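Side-chain contact in uncharacterized protein (Bacillus cereus, PDB 4QVU), which is of unknown function but has a HIT-like fold, binds zinc and may be related to hexose-1-phosphate uridylyltransferases: residues G165-N170 against E242-Q247. Residues are numbered along the deposited sequence; the frame is centred on the assembly and turned at random.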
ATOM      1  N   GLY A 165      -2.879   1.264  -7.708  1.00 65.31           N
ATOM      2  CA  GLY A 165      -1.768   2.085  -7.239  1.00 64.11           C
ATOM      3  C   GLY A 165      -1.308   3.185  -8.172  1.00 68.92           C
ATOM      4  O   GLY A 165      -0.306   3.842  -7.882  1.00 70.18           O
ATOM      5  N   PHE A 166      -2.022   3.426  -9.283  1.00 64.19           N
ATOM      6  CA  PHE A 166      -1.605   4.483 -10.199  1.00 62.95           C
ATOM      7  C   PHE A 166      -2.732   5.515 -10.300  1.00 67.35           C
ATOM      8  O   PHE A 166      -3.363   5.790  -9.280  1.00 68.31           O
ATOM      9  CB  PHE A 166      -1.188   3.892 -11.556  1.00 64.20           C
ATOM     10  CG  PHE A 166       0.098   3.097 -11.462  1.00 64.93           C
ATOM     11  CD1 PHE A 166       1.337   3.725 -11.583  1.00 67.48           C
ATOM     12  CD2 PHE A 166       0.074   1.726 -11.223  1.00 66.08           C
ATOM     13  CE1 PHE A 166       2.525   2.994 -11.497  1.00 68.21           C
ATOM     14  CE2 PHE A 166       1.271   0.995 -11.117  1.00 68.71           C
ATOM     15  CZ  PHE A 166       2.484   1.634 -11.258  1.00 67.10           C
ATOM     16  N   THR A 167      -2.964   6.124 -11.474  1.00 63.48           N
ATOM     17  CA  THR A 167      -4.018   7.126 -11.607  1.00 62.91           C
ATOM     18  C   THR A 167      -5.342   6.444 -11.949  1.00 66.27           C
ATOM     19  O   THR A 167      -5.413   5.611 -12.846  1.00 66.44           O
ATOM     20  CB  THR A 167      -3.654   8.199 -12.638  1.00 67.60           C
ATOM     21  OG1 THR A 167      -2.324   8.653 -12.382  1.00 66.54           O
ATOM     22  CG2 THR A 167      -4.610   9.397 -12.597  1.00 66.07           C
ATOM     23  N   GLU A 168      -6.388   6.812 -11.208  1.00 62.60           N
ATOM     24  CA  GLU A 168      -7.766   6.337 -11.354  1.00 61.17           C
ATOM     25  C   GLU A 168      -8.694   7.513 -11.161  1.00 63.12           C
ATOM     26  O   GLU A 168      -8.603   8.200 -10.144  1.00 62.22           O
ATOM     27  CB  GLU A 168      -8.082   5.193 -10.366  1.00 61.37           C
ATOM     28  CG  GLU A 168      -7.235   3.948 -10.602  1.00 67.42           C
ATOM     29  CD  GLU A 168      -7.391   2.805  -9.617  1.00 79.83           C
ATOM     30  OE1 GLU A 168      -8.189   2.933  -8.661  1.00 63.95           O
ATOM     31  OE2 GLU A 168      -6.688   1.784  -9.789  1.00 76.54           O
ATOM     32  N   PHE A 169      -9.531   7.789 -12.178  1.00 59.50           N
ATOM     33  CA  PHE A 169     -10.502   8.879 -12.170  1.00 59.78           C
ATOM     34  C   PHE A 169     -11.881   8.306 -11.885  1.00 65.33           C
ATOM     35  O   PHE A 169     -12.355   7.444 -12.622  1.00 65.67           O
ATOM     36  CB  PHE A 169     -10.487   9.660 -13.497  1.00 62.31           C
ATOM     37  CG  PHE A 169      -9.137  10.190 -13.928  1.00 64.03           C
ATOM     38  CD1 PHE A 169      -8.593  11.324 -13.336  1.00 67.32           C
ATOM     39  CD2 PHE A 169      -8.429   9.581 -14.956  1.00 65.44           C
ATOM     40  CE1 PHE A 169      -7.352  11.817 -13.741  1.00 68.42           C
ATOM     41  CE2 PHE A 169      -7.195  10.088 -15.373  1.00 68.55           C
ATOM     42  CZ  PHE A 169      -6.673  11.210 -14.773  1.00 67.09           C
ATOM     43  N   ASN A 170     -12.507   8.757 -10.792  1.00 62.29           N
ATOM     44  CA  ASN A 170     -13.819   8.280 -10.360  1.00 61.09           C
ATOM     45  C   ASN A 170     -14.864   9.326 -10.658  1.00 66.64           C
ATOM     46  O   ASN A 170     -14.742  10.475 -10.232  1.00 66.90           O
ATOM     47  CB  ASN A 170     -13.801   7.926  -8.875  1.00 55.89           C
ATOM     48  CG  ASN A 170     -12.698   6.958  -8.514  1.00 67.50           C
ATOM     49  OD1 ASN A 170     -12.683   5.798  -8.937  1.00 62.53           O
ATOM     50  ND2 ASN A 170     -11.718   7.437  -7.776  1.00 52.50           N
ATOM     51  N   GLU A 242      -1.979  16.646  -7.539  1.00 72.75           N
ATOM     52  CA  GLU A 242      -2.429  18.030  -7.597  1.00 74.47           C
ATOM     53  C   GLU A 242      -2.181  18.604  -8.988  1.00 81.37           C
ATOM     54  O   GLU A 242      -2.936  19.485  -9.428  1.00 82.98           O
ATOM     55  CB  GLU A 242      -1.719  18.871  -6.527  1.00 76.57           C
ATOM     56  CG  GLU A 242      -2.524  20.073  -6.061  1.00 91.39           C
ATOM     57  CD  GLU A 242      -3.717  19.825  -5.152  1.00109.08           C
ATOM     58  OE1 GLU A 242      -3.638  18.929  -4.284  1.00 89.31           O
ATOM     59  OE2 GLU A 242      -4.688  20.607  -5.238  1.00113.82           O
ATOM     60  N   ASP A 243      -1.140  18.099  -9.689  1.00 77.96           N
ATOM     61  CA  ASP A 243      -0.815  18.559 -11.047  1.00 79.40           C
ATOM     62  C   ASP A 243      -1.802  17.967 -12.050  1.00 81.52           C
ATOM     63  O   ASP A 243      -2.247  18.681 -12.946  1.00 82.03           O
ATOM     64  CB  ASP A 243       0.635  18.224 -11.434  1.00 80.99           C
ATOM     65  CG  ASP A 243       1.668  19.082 -10.735  1.00 87.57           C
ATOM     66  OD1 ASP A 243       1.366  20.263 -10.447  1.00 89.02           O
ATOM     67  OD2 ASP A 243       2.798  18.602 -10.542  1.00 92.56           O
ATOM     68  N   VAL A 244      -2.194  16.685 -11.849  1.00 75.39           N
ATOM     69  CA  VAL A 244      -3.191  15.979 -12.671  1.00 73.96           C
ATOM     70  C   VAL A 244      -4.544  16.687 -12.492  1.00 78.17           C
ATOM     71  O   VAL A 244      -5.223  16.973 -13.477  1.00 78.96           O
ATOM     72  CB  VAL A 244      -3.261  14.471 -12.305  1.00 75.18           C
ATOM     73  CG1 VAL A 244      -4.276  13.740 -13.174  1.00 74.78           C
ATOM     74  CG2 VAL A 244      -1.888  13.812 -12.420  1.00 74.07           C
ATOM     75  N   LYS A 245      -4.884  17.034 -11.232  1.00 74.45           N
ATOM     76  CA  LYS A 245      -6.100  17.751 -10.849  1.00 75.49           C
ATOM     77  C   LYS A 245      -6.232  19.060 -11.634  1.00 84.00           C
ATOM     78  O   LYS A 245      -7.299  19.314 -12.191  1.00 85.22           O
ATOM     79  CB  LYS A 245      -6.088  18.029  -9.339  1.00 76.86           C
ATOM     80  CG  LYS A 245      -7.238  18.894  -8.834  1.00 82.04           C
ATOM     81  CD  LYS A 245      -6.863  19.465  -7.496  1.00 88.80           C
ATOM     82  CE  LYS A 245      -7.841  20.478  -6.997  1.00 99.49           C
ATOM     83  NZ  LYS A 245      -7.351  21.126  -5.758  1.00111.30           N
ATOM     84  N   ILE A 246      -5.149  19.872 -11.683  1.00 82.69           N
ATOM     85  CA  ILE A 246      -5.110  21.168 -12.372  1.00 85.30           C
ATOM     86  C   ILE A 246      -5.293  20.971 -13.884  1.00 90.47           C
ATOM     87  O   ILE A 246      -6.137  21.654 -14.467  1.00 91.97           O
ATOM     88  CB  ILE A 246      -3.788  21.952 -12.061  1.00 89.55           C
ATOM     89  CG1 ILE A 246      -3.772  22.483 -10.604  1.00 90.21           C
ATOM     90  CG2 ILE A 246      -3.575  23.117 -13.036  1.00 93.67           C
ATOM     91  CD1 ILE A 246      -2.341  22.970 -10.059  1.00 94.51           C
ATOM     92  N   GLN A 247      -4.512  20.065 -14.520  1.00 86.28           N
ATOM     93  CA  GLN A 247      -4.585  19.936 -15.974  1.00 87.36           C
ATOM     94  C   GLN A 247      -5.871  19.213 -16.424  1.00 90.78           C
ATOM     95  O   GLN A 247      -6.354  19.542 -17.511  1.00 92.49           O
ATOM     96  CB  GLN A 247      -3.347  19.284 -16.602  1.00 88.16           C
ATOM     97  CG  GLN A 247      -2.867  17.971 -16.049  1.00104.80           C
ATOM     98  CD  GLN A 247      -1.651  17.511 -16.820  1.00128.27           C
ATOM     99  OE1 GLN A 247      -1.691  16.511 -17.547  1.00124.62           O
ATOM    100  NE2 GLN A 247      -0.559  18.261 -16.731  1.00121.55           N
TER
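Phe-169 and Val-244 meet where the C-terminal helix 241-249 packs on the antiparallel sheet of this HIT-like fold, beside the start of strand 169-173. The contact is small and apolar, burying 84 Å² in all, and on the helix side Val-244 makes all the contacts, through its methyl CG1. Val-244 CG1 sits at the edge of the Phe-169 ring, close to the ring plane, 3.7 Å from CE1 and 3.8 Å from CZ. The valine therefore meets the rim of the ring and does not stack on a face. On Val-244, CG1 lies anti to the backbone N (chi1 -179°) and extends to the phenyl edge, whereas CG2 takes the place beside the N. Phe-169 carries its CG beside its own backbone N, anti to the carbonyl carbon (chi1 -54°), which brings the far end of the ring to the helix although its CB does not point straight there. Thr-167, two residues earlier and still in the loop, adds a looser touch: its methyl CG2 stands 4.4 Å from Val-244 CG1. The same methyl group of the helix thus faces both the threonine methyl and the aromatic edge. Around this pair, Tyr-192 of helix 179-195 and Ile-158 of strand 154-159 touch both Phe-169 and Val-244, so the buried ring is packed among side chains of both helices and the sheet, and the Tyr-192 hydroxyl is hydrogen-bonded to Gln-247 OE1. Glu-168 takes no part in the contact; its OE1 forms a salt bridge with Lys-218. On the helix, Lys-245 points its CB away from 165-170 and serves a neighbour one turn back: NZ forms a salt bridge with Glu-242 OE2 at 2.8 Å, meeting that oxygen nearly along its C-O bond direction.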